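Local coordinates for protein glycosyl hydrolase, family 38 (Enterococcus faecalis, PDB 5KBP) that probably hydrolyses alpha-mannosidic linkages of mannose-containing glycans, as a metal-dependent enzyme of glycoside hydrolase family 38, at residues A[31-36]-A[62-67]; A[47-52]-A[258-263]; A[196-201]-A[231-236]; A[200-205]-A[242-247]. All coordinates share one frame; numbering follows the deposited sequence.

Contact 1: residues A[31-36]-A[62-67]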
loop_
_atom_site.group_PDB
_atom_site.type_symbol
_atom_site.label_atom_id
_atom_site.label_comp_id
_atom_site.label_asym_id
_atom_site.label_seq_id
_atom_site.Cartn_x
_atom_site.Cartn_y
_atom_site.Cartn_z
ATOM N N ARG A 31 1.809 -16.498 9.098
ATOM C CA ARG A 31 1.195 -17.576 9.861
ATOM C C ARG A 31 0.247 -18.406 9.007
ATOM O O ARG A 31 0.003 -19.576 9.321
ATOM C CB ARG A 31 0.466 -17.008 11.077
ATOM C CG ARG A 31 1.407 -16.568 12.187
ATOM C CD ARG A 31 0.694 -15.799 13.284
ATOM N NE ARG A 31 1.604 -15.481 14.380
ATOM C CZ ARG A 31 2.386 -14.407 14.419
ATOM N NH1 ARG A 31 2.375 -13.536 13.417
ATOM N NH2 ARG A 31 3.184 -14.200 15.460
ATOM N N LEU A 32 -0.288 -17.827 7.929
ATOM C CA LEU A 32 -1.075 -18.610 6.983
ATOM C C LEU A 32 -0.204 -19.633 6.266
ATOM O O LEU A 32 -0.662 -20.739 5.957
ATOM C CB LEU A 32 -1.760 -17.686 5.976
ATOM C CG LEU A 32 -2.698 -18.359 4.974
ATOM C CD1 LEU A 32 -3.889 -18.973 5.689
ATOM C CD2 LEU A 32 -3.159 -17.380 3.900
ATOM N N ILE A 33 1.056 -19.281 5.997
ATOM C CA ILE A 33 1.969 -20.218 5.349
ATOM C C ILE A 33 2.216 -21.420 6.249
ATOM O O ILE A 33 2.248 -22.566 5.786
ATOM C CB ILE A 33 3.285 -19.511 4.977
ATOM C CG1 ILE A 33 2.997 -18.223 4.203
ATOM C CG2 ILE A 33 4.176 -20.437 4.163
ATOM C CD1 ILE A 33 2.238 -18.441 2.917
ATOM N N GLU A 34 2.396 -21.176 7.550
ATOM C CA GLU A 34 2.595 -22.273 8.491
ATOM C C GLU A 34 1.372 -23.182 8.546
ATOM O O GLU A 34 1.505 -24.410 8.603
ATOM C CB GLU A 34 2.910 -21.723 9.882
ATOM C CG GLU A 34 4.261 -21.031 9.989
ATOM C CD GLU A 34 4.516 -20.460 11.370
ATOM O OE1 GLU A 34 3.558 -20.373 12.168
ATOM O OE2 GLU A 34 5.674 -20.095 11.658
ATOM N N LEU A 35 0.173 -22.594 8.523
ATOM C CA LEU A 35 -1.047 -23.390 8.603
ATOM C C LEU A 35 -1.187 -24.308 7.395
ATOM O O LEU A 35 -1.400 -25.517 7.542
ATOM C CB LEU A 35 -2.264 -22.472 8.723
ATOM C CG LEU A 35 -3.626 -23.159 8.614
ATOM C CD1 LEU A 35 -3.853 -24.101 9.782
ATOM C CD2 LEU A 35 -4.742 -22.134 8.528
ATOM N N VAL A 36 -1.067 -23.749 6.187
ATOM C CA VAL A 36 -1.241 -24.551 4.979
ATOM C C VAL A 36 -0.124 -25.579 4.843
ATOM O O VAL A 36 -0.356 -26.693 4.356
ATOM C CB VAL A 36 -1.333 -23.636 3.745
ATOM C CG1 VAL A 36 -1.445 -24.459 2.465
ATOM C CG2 VAL A 36 -2.519 -22.691 3.877
ATOM N N ASP A 62 -4.315 -18.490 -3.206
ATOM C CA ASP A 62 -3.490 -17.485 -3.870
ATOM C C ASP A 62 -2.452 -16.902 -2.920
ATOM O O ASP A 62 -1.285 -16.737 -3.294
ATOM C CB ASP A 62 -4.375 -16.376 -4.441
ATOM C CG ASP A 62 -5.328 -16.880 -5.505
ATOM O OD1 ASP A 62 -5.011 -17.903 -6.148
ATOM O OD2 ASP A 62 -6.390 -16.253 -5.701
ATOM N N ASP A 63 -2.859 -16.584 -1.688
ATOM C CA ASP A 63 -1.929 -15.999 -0.729
ATOM C C ASP A 63 -0.820 -16.971 -0.352
ATOM O O ASP A 63 0.292 -16.543 -0.025
ATOM C CB ASP A 63 -2.679 -15.545 0.523
ATOM C CG ASP A 63 -3.679 -14.441 0.236
ATOM O OD1 ASP A 63 -3.483 -13.701 -0.750
ATOM O OD2 ASP A 63 -4.658 -14.309 1.002
ATOM N N TYR A 64 -1.100 -18.275 -0.393
ATOM C CA TYR A 64 -0.088 -19.266 -0.052
ATOM C C TYR A 64 0.918 -19.451 -1.181
ATOM O O TYR A 64 2.121 -19.575 -0.930
ATOM C CB TYR A 64 -0.757 -20.599 0.290
ATOM C CG TYR A 64 0.206 -21.731 0.579
ATOM C CD1 TYR A 64 0.892 -21.796 1.787
ATOM C CD2 TYR A 64 0.420 -22.742 -0.348
ATOM C CE1 TYR A 64 1.768 -22.834 2.058
ATOM C CE2 TYR A 64 1.295 -23.784 -0.086
ATOM C CZ TYR A 64 1.966 -23.825 1.118
ATOM O OH TYR A 64 2.837 -24.858 1.385
ATOM N N LEU A 65 0.445 -19.462 -2.428
ATOM C CA LEU A 65 1.321 -19.735 -3.559
ATOM C C LEU A 65 2.165 -18.538 -3.969
ATOM O O LEU A 65 3.169 -18.718 -4.666
ATOM C CB LEU A 65 0.500 -20.219 -4.756
ATOM C CG LEU A 65 -0.097 -21.616 -4.599
ATOM C CD1 LEU A 65 -0.688 -22.077 -5.913
ATOM C CD2 LEU A 65 0.957 -22.594 -4.111
ATOM N N GLN A 66 1.793 -17.323 -3.561
ATOM C CA GLN A 66 2.646 -16.182 -3.871
ATOM C C GLN A 66 3.905 -16.164 -3.014
ATOM O O GLN A 66 4.882 -15.505 -3.385
ATOM C CB GLN A 66 1.873 -14.868 -3.718
ATOM C CG GLN A 66 1.566 -14.455 -2.291
ATOM C CD GLN A 66 1.178 -12.992 -2.196
ATOM O OE1 GLN A 66 1.547 -12.185 -3.050
ATOM N NE2 GLN A 66 0.428 -12.643 -1.159
ATOM N N VAL A 67 3.903 -16.877 -1.889
ATOM C CA VAL A 67 5.111 -17.046 -1.084
ATOM C C VAL A 67 5.820 -18.353 -1.414
ATOM O O VAL A 67 7.053 -18.402 -1.446
ATOM C CB VAL A 67 4.767 -16.962 0.416
ATOM C CG1 VAL A 67 6.032 -17.066 1.255
ATOM C CG2 VAL A 67 4.047 -15.670 0.718
#

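Contact 2: residues A[47-52]-A[258-263]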
loop_
_atom_site.group_PDB
_atom_site.type_symbol
_atom_site.label_atom_id
_atom_site.label_comp_id
_atom_site.label_asym_id
_atom_site.label_seq_id
_atom_site.Cartn_x
_atom_site.Cartn_y
_atom_site.Cartn_z
ATOM N N PRO A 47 -3.349 -41.221 6.809
ATOM C CA PRO A 47 -4.389 -41.891 6.009
ATOM C C PRO A 47 -5.793 -41.721 6.555
ATOM O O PRO A 47 -6.755 -41.997 5.827
ATOM C CB PRO A 47 -3.967 -43.369 6.043
ATOM C CG PRO A 47 -2.562 -43.376 6.580
ATOM C CD PRO A 47 -2.459 -42.186 7.470
ATOM N N GLU A 48 -5.947 -41.287 7.803
ATOM C CA GLU A 48 -7.263 -41.088 8.389
ATOM C C GLU A 48 -7.722 -39.639 8.338
ATOM O O GLU A 48 -8.873 -39.358 8.686
ATOM C CB GLU A 48 -7.273 -41.578 9.841
ATOM C CG GLU A 48 -6.788 -43.009 10.013
ATOM C CD GLU A 48 -7.704 -44.021 9.355
ATOM O OE1 GLU A 48 -8.908 -43.727 9.198
ATOM O OE2 GLU A 48 -7.219 -45.114 8.993
ATOM N N PHE A 49 -6.857 -38.721 7.915
ATOM C CA PHE A 49 -7.236 -37.320 7.764
ATOM C C PHE A 49 -8.150 -37.181 6.552
ATOM O O PHE A 49 -7.700 -37.296 5.409
ATOM C CB PHE A 49 -5.991 -36.451 7.616
ATOM C CG PHE A 49 -6.262 -34.978 7.729
ATOM C CD1 PHE A 49 -6.261 -34.355 8.967
ATOM C CD2 PHE A 49 -6.517 -34.215 6.600
ATOM C CE1 PHE A 49 -6.510 -33.000 9.077
ATOM C CE2 PHE A 49 -6.767 -32.859 6.705
ATOM C CZ PHE A 49 -6.763 -32.251 7.946
ATOM N N ASN A 50 -9.435 -36.937 6.802
ATOM C CA ASN A 50 -10.423 -36.865 5.732
ATOM C C ASN A 50 -10.208 -35.637 4.858
ATOM O O ASN A 50 -9.879 -35.763 3.673
ATOM C CB ASN A 50 -11.837 -36.856 6.317
ATOM C CG ASN A 50 -12.907 -36.725 5.253
ATOM O OD1 ASN A 50 -13.416 -35.633 5.001
ATOM N ND2 ASN A 50 -13.256 -37.839 4.623
ATOM N N SER A 51 -10.390 -34.449 5.427
ATOM C CA SER A 51 -10.285 -33.219 4.657
ATOM C C SER A 51 -10.095 -32.048 5.610
ATOM O O SER A 51 -10.147 -32.197 6.834
ATOM C CB SER A 51 -11.518 -33.007 3.773
ATOM O OG SER A 51 -12.701 -32.983 4.555
ATOM N N PHE A 52 -9.874 -30.873 5.023
ATOM C CA PHE A 52 -9.732 -29.626 5.763
ATOM C C PHE A 52 -10.499 -28.544 5.022
ATOM O O PHE A 52 -10.256 -28.310 3.834
ATOM C CB PHE A 52 -8.257 -29.231 5.909
ATOM C CG PHE A 52 -8.028 -28.043 6.803
ATOM C CD1 PHE A 52 -7.913 -28.205 8.176
ATOM C CD2 PHE A 52 -7.912 -26.769 6.273
ATOM C CE1 PHE A 52 -7.696 -27.115 9.002
ATOM C CE2 PHE A 52 -7.696 -25.676 7.094
ATOM C CZ PHE A 52 -7.588 -25.850 8.459
ATOM N N PHE A 258 -17.959 -41.313 15.735
ATOM C CA PHE A 258 -17.214 -40.107 15.405
ATOM C C PHE A 258 -16.534 -40.274 14.054
ATOM O O PHE A 258 -15.780 -41.232 13.844
ATOM C CB PHE A 258 -16.184 -39.799 16.491
ATOM C CG PHE A 258 -16.793 -39.502 17.830
ATOM C CD1 PHE A 258 -17.156 -40.530 18.686
ATOM C CD2 PHE A 258 -17.010 -38.194 18.232
ATOM C CE1 PHE A 258 -17.723 -40.258 19.917
ATOM C CE2 PHE A 258 -17.577 -37.916 19.461
ATOM C CZ PHE A 258 -17.933 -38.949 20.304
ATOM N N ILE A 259 -16.799 -39.340 13.143
ATOM C CA ILE A 259 -16.322 -39.414 11.768
ATOM C C ILE A 259 -15.627 -38.104 11.429
ATOM O O ILE A 259 -16.235 -37.031 11.535
ATOM C CB ILE A 259 -17.467 -39.676 10.775
ATOM C CG1 ILE A 259 -18.302 -40.881 11.213
ATOM C CG2 ILE A 259 -16.917 -39.885 9.372
ATOM C CD1 ILE A 259 -19.527 -41.116 10.356
ATOM N N HIS A 260 -14.362 -38.185 11.023
ATOM C CA HIS A 260 -13.715 -37.041 10.398
ATOM C C HIS A 260 -14.355 -36.822 9.033
ATOM O O HIS A 260 -14.260 -37.684 8.152
ATOM C CB HIS A 260 -12.211 -37.271 10.266
ATOM C CG HIS A 260 -11.412 -36.006 10.200
ATOM N ND1 HIS A 260 -10.282 -35.876 9.422
ATOM C CD2 HIS A 260 -11.580 -34.814 10.822
ATOM C CE1 HIS A 260 -9.791 -34.657 9.562
ATOM N NE2 HIS A 260 -10.559 -33.994 10.407
ATOM N N SER A 261 -15.032 -35.688 8.863
ATOM C CA SER A 261 -15.863 -35.502 7.680
ATOM C C SER A 261 -15.677 -34.128 7.050
ATOM O O SER A 261 -14.615 -33.510 7.176
ATOM C CB SER A 261 -17.335 -35.723 8.038
ATOM O OG SER A 261 -18.135 -35.860 6.876
ATOM N N ASN A 262 -16.713 -33.650 6.367
ATOM C CA ASN A 262 -16.658 -32.393 5.635
ATOM C C ASN A 262 -18.083 -31.911 5.410
ATOM O O ASN A 262 -19.049 -32.651 5.613
ATOM C CB ASN A 262 -15.909 -32.553 4.308
ATOM C CG ASN A 262 -16.422 -33.721 3.489
ATOM O OD1 ASN A 262 -17.450 -33.619 2.821
ATOM N ND2 ASN A 262 -15.704 -34.838 3.534
ATOM N N PHE A 263 -18.203 -30.655 4.977
ATOM C CA PHE A 263 -19.522 -30.048 4.833
ATOM C C PHE A 263 -20.348 -30.713 3.738
ATOM O O PHE A 263 -21.577 -30.777 3.852
ATOM C CB PHE A 263 -19.386 -28.552 4.560
ATOM C CG PHE A 263 -19.204 -27.731 5.798
ATOM C CD1 PHE A 263 -20.215 -27.656 6.741
ATOM C CD2 PHE A 263 -18.031 -27.030 6.021
ATOM C CE1 PHE A 263 -20.060 -26.902 7.885
ATOM C CE2 PHE A 263 -17.868 -26.273 7.162
ATOM C CZ PHE A 263 -18.885 -26.209 8.095
HETATM O O HOH W 1 -15.368 -38.041 2.394
HETATM O O HOH W 2 -12.588 -31.952 8.051
#

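Contact 3: residues A[196-201]-A[231-236]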
loop_
_atom_site.group_PDB
_atom_site.type_symbol
_atom_site.label_atom_id
_atom_site.label_comp_id
_atom_site.label_asym_id
_atom_site.label_seq_id
_atom_site.Cartn_x
_atom_site.Cartn_y
_atom_site.Cartn_z
ATOM N N ASN A 196 -16.959 -25.202 18.572
ATOM C CA ASN A 196 -17.371 -26.161 19.594
ATOM C C ASN A 196 -16.471 -27.389 19.611
ATOM O O ASN A 196 -16.297 -28.015 20.662
ATOM C CB ASN A 196 -18.827 -26.572 19.377
ATOM C CG ASN A 196 -19.043 -27.270 18.049
ATOM O OD1 ASN A 196 -18.413 -26.933 17.047
ATOM N ND2 ASN A 196 -19.936 -28.253 18.036
ATOM N N GLY A 197 -15.889 -27.746 18.469
ATOM C CA GLY A 197 -15.026 -28.909 18.401
ATOM C C GLY A 197 -13.551 -28.573 18.337
ATOM O O GLY A 197 -12.750 -29.374 17.848
ATOM N N ASN A 198 -13.176 -27.397 18.838
ATOM C CA ASN A 198 -11.787 -26.968 18.773
ATOM C C ASN A 198 -10.955 -27.700 19.819
ATOM O O ASN A 198 -11.362 -27.822 20.979
ATOM C CB ASN A 198 -11.687 -25.457 18.979
ATOM C CG ASN A 198 -10.295 -24.924 18.700
ATOM O OD1 ASN A 198 -9.618 -25.376 17.778
ATOM N ND2 ASN A 198 -9.856 -23.963 19.507
ATOM N N GLU A 199 -9.786 -28.191 19.398
ATOM C CA GLU A 199 -8.819 -28.861 20.269
ATOM C C GLU A 199 -9.469 -30.031 21.015
ATOM O O GLU A 199 -9.723 -29.988 22.221
ATOM C CB GLU A 199 -8.184 -27.863 21.246
ATOM C CG GLU A 199 -7.566 -26.653 20.566
ATOM C CD GLU A 199 -6.641 -25.875 21.480
ATOM O OE1 GLU A 199 -5.915 -26.511 22.274
ATOM O OE2 GLU A 199 -6.639 -24.629 21.408
ATOM N N ILE A 200 -9.730 -31.087 20.252
ATOM C CA ILE A 200 -10.304 -32.314 20.799
ATOM C C ILE A 200 -9.223 -33.051 21.582
ATOM O O ILE A 200 -8.157 -33.354 21.027
ATOM C CB ILE A 200 -10.889 -33.197 19.687
ATOM C CG1 ILE A 200 -12.015 -32.460 18.956
ATOM C CG2 ILE A 200 -11.385 -34.513 20.264
ATOM C CD1 ILE A 200 -12.568 -33.215 17.769
ATOM N N PRO A 201 -9.447 -33.347 22.862
ATOM C CA PRO A 201 -8.416 -34.031 23.650
ATOM C C PRO A 201 -8.119 -35.424 23.115
ATOM O O PRO A 201 -9.025 -36.186 22.767
ATOM C CB PRO A 201 -9.028 -34.095 25.054
ATOM C CG PRO A 201 -10.033 -32.995 25.082
ATOM C CD PRO A 201 -10.585 -32.922 23.690
ATOM N N ASN A 231 -14.068 -28.266 14.189
ATOM C CA ASN A 231 -12.737 -28.458 14.766
ATOM C C ASN A 231 -11.821 -27.331 14.289
ATOM O O ASN A 231 -11.011 -27.481 13.370
ATOM C CB ASN A 231 -12.204 -29.838 14.400
ATOM C CG ASN A 231 -10.768 -30.048 14.828
ATOM O OD1 ASN A 231 -9.901 -30.323 14.000
ATOM N ND2 ASN A 231 -10.506 -29.914 16.122
ATOM N N GLY A 232 -11.958 -26.182 14.937
ATOM C CA GLY A 232 -11.150 -25.027 14.597
ATOM C C GLY A 232 -11.725 -23.769 15.207
ATOM O O GLY A 232 -12.763 -23.789 15.875
ATOM N N VAL A 233 -11.023 -22.662 14.954
ATOM C CA VAL A 233 -11.400 -21.352 15.476
ATOM C C VAL A 233 -10.546 -20.294 14.776
ATOM O O VAL A 233 -9.802 -20.610 13.840
ATOM C CB VAL A 233 -11.255 -21.305 17.014
ATOM C CG1 VAL A 233 -9.795 -21.243 17.425
ATOM C CG2 VAL A 233 -12.071 -20.164 17.631
ATOM N N ASP A 234 -10.655 -19.039 15.212
ATOM C CA ASP A 234 -9.950 -17.935 14.571
ATOM C C ASP A 234 -8.442 -18.136 14.634
ATOM O O ASP A 234 -7.858 -18.191 15.721
ATOM C CB ASP A 234 -10.337 -16.617 15.243
ATOM C CG ASP A 234 -11.827 -16.338 15.166
ATOM O OD1 ASP A 234 -12.577 -16.865 16.015
ATOM O OD2 ASP A 234 -12.246 -15.588 14.260
ATOM N N HIS A 235 -7.814 -18.238 13.458
ATOM C CA HIS A 235 -6.360 -18.372 13.337
ATOM C C HIS A 235 -5.846 -19.592 14.096
ATOM O O HIS A 235 -4.769 -19.567 14.697
ATOM C CB HIS A 235 -5.647 -17.100 13.803
ATOM C CG HIS A 235 -6.005 -15.879 13.012
ATOM N ND1 HIS A 235 -6.243 -14.656 13.599
ATOM C CD2 HIS A 235 -6.157 -15.693 11.679
ATOM C CE1 HIS A 235 -6.533 -13.769 12.663
ATOM N NE2 HIS A 235 -6.486 -14.373 11.489
ATOM N N GLN A 236 -6.616 -20.666 14.068
ATOM C CA GLN A 236 -6.237 -21.870 14.796
ATOM C C GLN A 236 -5.336 -22.743 13.936
ATOM O O GLN A 236 -5.700 -23.062 12.797
ATOM C CB GLN A 236 -7.468 -22.664 15.209
ATOM C CG GLN A 236 -7.168 -23.921 16.011
ATOM C CD GLN A 236 -6.734 -23.628 17.436
ATOM O OE1 GLN A 236 -6.761 -22.481 17.885
ATOM N NE2 GLN A 236 -6.337 -24.669 18.158
#

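Contact 4: residues A[200-205]-A[242-247]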
loop_
_atom_site.group_PDB
_atom_site.type_symbol
_atom_site.label_atom_id
_atom_site.label_comp_id
_atom_site.label_asym_id
_atom_site.label_seq_id
_atom_site.Cartn_x
_atom_site.Cartn_y
_atom_site.Cartn_z
ATOM N N ILE A 200 -9.730 -31.087 20.252
ATOM C CA ILE A 200 -10.304 -32.314 20.799
ATOM C C ILE A 200 -9.223 -33.051 21.582
ATOM O O ILE A 200 -8.157 -33.354 21.027
ATOM C CB ILE A 200 -10.889 -33.197 19.687
ATOM C CG1 ILE A 200 -12.015 -32.460 18.956
ATOM C CG2 ILE A 200 -11.385 -34.513 20.264
ATOM C CD1 ILE A 200 -12.568 -33.215 17.769
ATOM N N PRO A 201 -9.447 -33.347 22.862
ATOM C CA PRO A 201 -8.416 -34.031 23.650
ATOM C C PRO A 201 -8.119 -35.424 23.115
ATOM O O PRO A 201 -9.025 -36.186 22.767
ATOM C CB PRO A 201 -9.028 -34.095 25.054
ATOM C CG PRO A 201 -10.033 -32.995 25.082
ATOM C CD PRO A 201 -10.585 -32.922 23.690
ATOM N N SER A 202 -6.829 -35.751 23.051
ATOM C CA SER A 202 -6.366 -37.081 22.685
ATOM C C SER A 202 -5.917 -37.888 23.899
ATOM O O SER A 202 -5.137 -38.834 23.755
ATOM C CB SER A 202 -5.233 -36.986 21.662
ATOM O OG SER A 202 -4.117 -36.297 22.197
ATOM N N GLU A 203 -6.383 -37.522 25.090
ATOM C CA GLU A 203 -6.118 -38.266 26.310
ATOM C C GLU A 203 -7.440 -38.670 26.950
ATOM O O GLU A 203 -8.440 -37.954 26.846
ATOM C CB GLU A 203 -5.278 -37.448 27.296
ATOM C CG GLU A 203 -3.864 -37.158 26.809
ATOM C CD GLU A 203 -3.110 -38.418 26.421
ATOM O OE1 GLU A 203 -2.569 -38.470 25.297
ATOM O OE2 GLU A 203 -3.062 -39.359 27.241
ATOM N N LYS A 204 -7.428 -39.824 27.619
ATOM C CA LYS A 204 -8.666 -40.465 28.058
ATOM C C LYS A 204 -9.475 -39.559 28.978
ATOM O O LYS A 204 -10.642 -39.258 28.704
ATOM C CB LYS A 204 -8.346 -41.789 28.754
ATOM C CG LYS A 204 -9.571 -42.521 29.280
ATOM C CD LYS A 204 -9.184 -43.843 29.923
ATOM C CE LYS A 204 -10.411 -44.627 30.350
ATOM N NZ LYS A 204 -11.249 -43.866 31.316
ATOM N N GLU A 205 -8.871 -39.119 30.085
ATOM C CA GLU A 205 -9.617 -38.362 31.087
ATOM C C GLU A 205 -10.123 -37.040 30.524
ATOM O O GLU A 205 -11.281 -36.664 30.739
ATOM C CB GLU A 205 -8.746 -38.121 32.320
ATOM C CG GLU A 205 -8.422 -39.377 33.108
ATOM C CD GLU A 205 -9.661 -40.164 33.481
ATOM O OE1 GLU A 205 -9.773 -41.334 33.059
ATOM O OE2 GLU A 205 -10.527 -39.611 34.191
ATOM N N ILE A 242 -5.526 -34.873 15.333
ATOM C CA ILE A 242 -6.974 -34.998 15.203
ATOM C C ILE A 242 -7.370 -36.438 14.903
ATOM O O ILE A 242 -8.439 -36.893 15.326
ATOM C CB ILE A 242 -7.500 -34.023 14.131
ATOM C CG1 ILE A 242 -9.030 -34.025 14.106
ATOM C CG2 ILE A 242 -6.932 -34.361 12.758
ATOM C CD1 ILE A 242 -9.662 -33.580 15.408
ATOM N N THR A 243 -6.521 -37.184 14.194
ATOM C CA THR A 243 -6.824 -38.583 13.906
ATOM C C THR A 243 -6.813 -39.425 15.176
ATOM O O THR A 243 -7.700 -40.264 15.380
ATOM C CB THR A 243 -5.827 -39.132 12.882
ATOM O OG1 THR A 243 -6.215 -38.716 11.566
ATOM C CG2 THR A 243 -5.764 -40.650 12.937
ATOM N N LYS A 244 -5.821 -39.209 16.043
ATOM C CA LYS A 244 -5.750 -39.952 17.297
ATOM C C LYS A 244 -6.934 -39.636 18.202
ATOM O O LYS A 244 -7.519 -40.542 18.807
ATOM C CB LYS A 244 -4.434 -39.643 18.010
ATOM C CG LYS A 244 -4.284 -40.300 19.372
ATOM C CD LYS A 244 -2.968 -39.903 20.019
ATOM C CE LYS A 244 -2.800 -40.548 21.383
ATOM N NZ LYS A 244 -1.497 -40.181 22.004
ATOM N N ALA A 245 -7.301 -38.356 18.309
ATOM C CA ALA A 245 -8.378 -37.969 19.215
ATOM C C ALA A 245 -9.721 -38.532 18.767
ATOM O O ALA A 245 -10.565 -38.882 19.600
ATOM C CB ALA A 245 -8.448 -36.449 19.324
ATOM N N ILE A 246 -9.938 -38.632 17.453
ATOM C CA ILE A 246 -11.209 -39.143 16.950
ATOM C C ILE A 246 -11.326 -40.640 17.205
ATOM O O ILE A 246 -12.399 -41.140 17.562
ATOM C CB ILE A 246 -11.360 -38.797 15.457
ATOM C CG1 ILE A 246 -11.534 -37.286 15.282
ATOM C CG2 ILE A 246 -12.531 -39.546 14.841
ATOM C CD1 ILE A 246 -11.668 -36.846 13.847
ATOM N N ALA A 247 -10.228 -41.380 17.032
ATOM C CA ALA A 247 -10.251 -42.812 17.319
ATOM C C ALA A 247 -10.465 -43.074 18.805
ATOM O O ALA A 247 -11.148 -44.035 19.179
ATOM C CB ALA A 247 -8.957 -43.467 16.839
HETATM O O HOH W 3 -11.451 -37.621 21.897
#

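Contact 1: residues A[31-36]-A[62-67]
Val36 of helix 25-45 plants a methyl group on the ring of Tyr64 from helix 59-65: Val36 CG1 stands 3.4 Å from the ring centroid and only 5° off its normal, a CH-pi contact. With CG1 anti to the backbone N (chi1 177°), this branch sits over the ring centre, and Val36 CB lies above the CD1-CE1 side, 3.5 Å from Tyr64 CD1. At the edge of the ring, near its plane, Ile33 O comes within 3.8 Å of Tyr64 CE1. Ile33 CD1 completes the tight part, lying 3.8 Å from Tyr64 CD1 and 3.9 Å from Val67 CB. Beyond the ring, the Tyr64 hydroxyl is hydrogen-bonded to Asp37, so both face and tip of the tyrosine are held by the same helix. The flank is sparser: Leu32 and Asp63 share a single pair, CD2 to CB at 3.9 Å, while the Asp63 carboxylate forms a salt bridge with Arg19. No hydrogen bond crosses between 31-36 and 62-67. Away from this buried seam, partly exposed Glu34 pairs with Lys478 of the second subunit. Apolar helix-helix packing here joins helices 25-45 and 59-65 within the family 38 N-terminal domain.

Contact 2: residues A[47-52]-A[258-263]
The Phe49 and His260 rings meet edge to face, with centroids 5.0 Å apart and planes at 65°. His260 CE1 stands 3.6 Å above one face of Phe49, offset toward the rim. At the edge of the imidazole, Asn50 N donates to His260 ND1 at 3.0 Å, tilted 24° from the ring plane, and Glu48 O lies near that plane; His260 NE2 is hydrogen-bonded to Ser13, so both ring nitrogens are engaged and the ring's rotation is fixed. Next to it the Asn50 and Asn262 side chains cross at about a right angle, yet their amide planes are nearly coplanar. Asn262 ND2 donates at 2.8 Å to a lone pair of Asn50 OD1, in the carbonyl plane. Asn50 OD1 also accepts from Ser51 OG, 2.8 Å away, and is thus gripped by two donors. A water donates to Ser51 O and Ser261 O, each at 2.7 Å, and ties the backbones together. Asn262, the N-cap, gives OD1 to Asp265 N while its ND2 holds Asn50, so one amide serves both. The loop after helix 25-45 is thereby fastened to a strand-to-helix turn, where strand 256-260 of the parallel sheet passes through an asparagine N-cap into helix 263-270.

Contact 3: residues A[196-201]-A[231-236]
Gly197 and Asn231 bring their CA atoms within 4.3 Å, after which 231-236 curls into a type II beta turn from Val233 to Gln236, closed by the Gln236 N to Val233 O bond. The principal side-chain bond lies where the backbones are nearest: Asn231 ND2 donates to Gly197 O at 2.9 Å, almost straight at 174°, with the acceptor in the plane of the amide. The same oxygen receives a CA-H...O contact from Asn231 CA, 3.2 Å away, so one residue touches it twice. Outside the segments, Asn231 OD1 is hydrogen-bonded to Ser13, and Asn231 ND2 to Gln239, whose OE1 also takes the N-H of Ile200. Farther along, Asn198 has CG anti to its backbone N (chi1 -171°) and lies beside Gly232, its OD1 3.5 Å from Gly232 CA. Asn198 and Val233 cross at about a right angle, with Asn198 ND2 3.4 Å from Val233 CG1. Toward Gln236, Asn198 reaches tip to tip, the amide planes 86° apart; Asn198 OD1 rests 3.4 Å from Gln236 CG, and the two amides share no hydrogen bond. Glu199, extended beyond CG, crosses Gln236 and accepts a weak bond from Gln236 NE2 to Glu199 OE2, 3.3 Å long. That carboxylate oxygen also has a weak bond to Phe481 N of the second subunit, which packs against Val233 and Gln236. The chemistry implies an Asn231 carboxamide whose orientation is set at both oxygen and nitrogen, joining the two loops firmly at their root, whereas the polar link at the subunit interface is weaker.

Contact 4: residues A[200-205]-A[242-247]
Ile200 is turned with CG2 anti to the backbone N and CG1 beside it (chi1 -61°), an arrangement that presents two separate methyl groups to helix 242-252. CG2 packs on the methyl of Ala245, with Ile200 CG2 and Ala245 CB 3.6 Å apart, and the extended other branch brings Ile200 CD1 to 3.8 Å from Ile242 CD1, the two side chains crossing obliquely. The small Ala245 lets the chain come close: Ser202 CA and Ala245 CA are 4.1 Å apart, and Ala245 CB sits 3.5 Å from Pro201 O. Beneath these residues runs the parallel sheet. Helix 242-252 is the connection of a beta-alpha-beta unit between strands 226-231 and 256-260, with strand 7-13 lying between the two in the sheet, and both Ile200 and Ile246 touch Ile11 of that middle strand. The segment 200-205 leads into helix 204-219, with Glu203 at its N-cap position, so the contact joins the approach to one helix to the first turns of another. A water spans the gap between the backbones, donating to Pro201 O at 2.9 Å and to Ala245 O at 2.8 Å. Ser202 meets the helix through its CB, which lies 4.0 Å from Lys244 CD, while Ser202 OG is hydrogen-bonded to Asp241, just ahead of 242-247. At the exposed side the fully extended Lys244 passes its aliphatic chain beside Ser202, and at its end Lys244 NZ forms a long salt bridge with Glu203 OE1, 3.9 Å away.

Overall arrangement
From the N terminus, strand 7-13 leads to helix 25-45, which contact 1 joins to helix 59-65, closing a connection of 25 residues that includes the rest of the helix and the short strand 52-53. The 47-52 loop of contact 2 leaves the same helix before that closure but reaches strand 256-260, so contacts 1 and 2 cross along the chain. Inside the long loop closed by contact 2 lie contacts 3 and 4; both start from the stretch before helix 204-219 and share Ile200 and Pro201. Contact 3 ties it to the end of strand 226-231, contact 4 to helix 242-252. Contact 4 also packs against contact 2, through Thr243 and Ile246. Contacts 1 and 3 meet at Leu35 and Gln236, and both touch the second subunit.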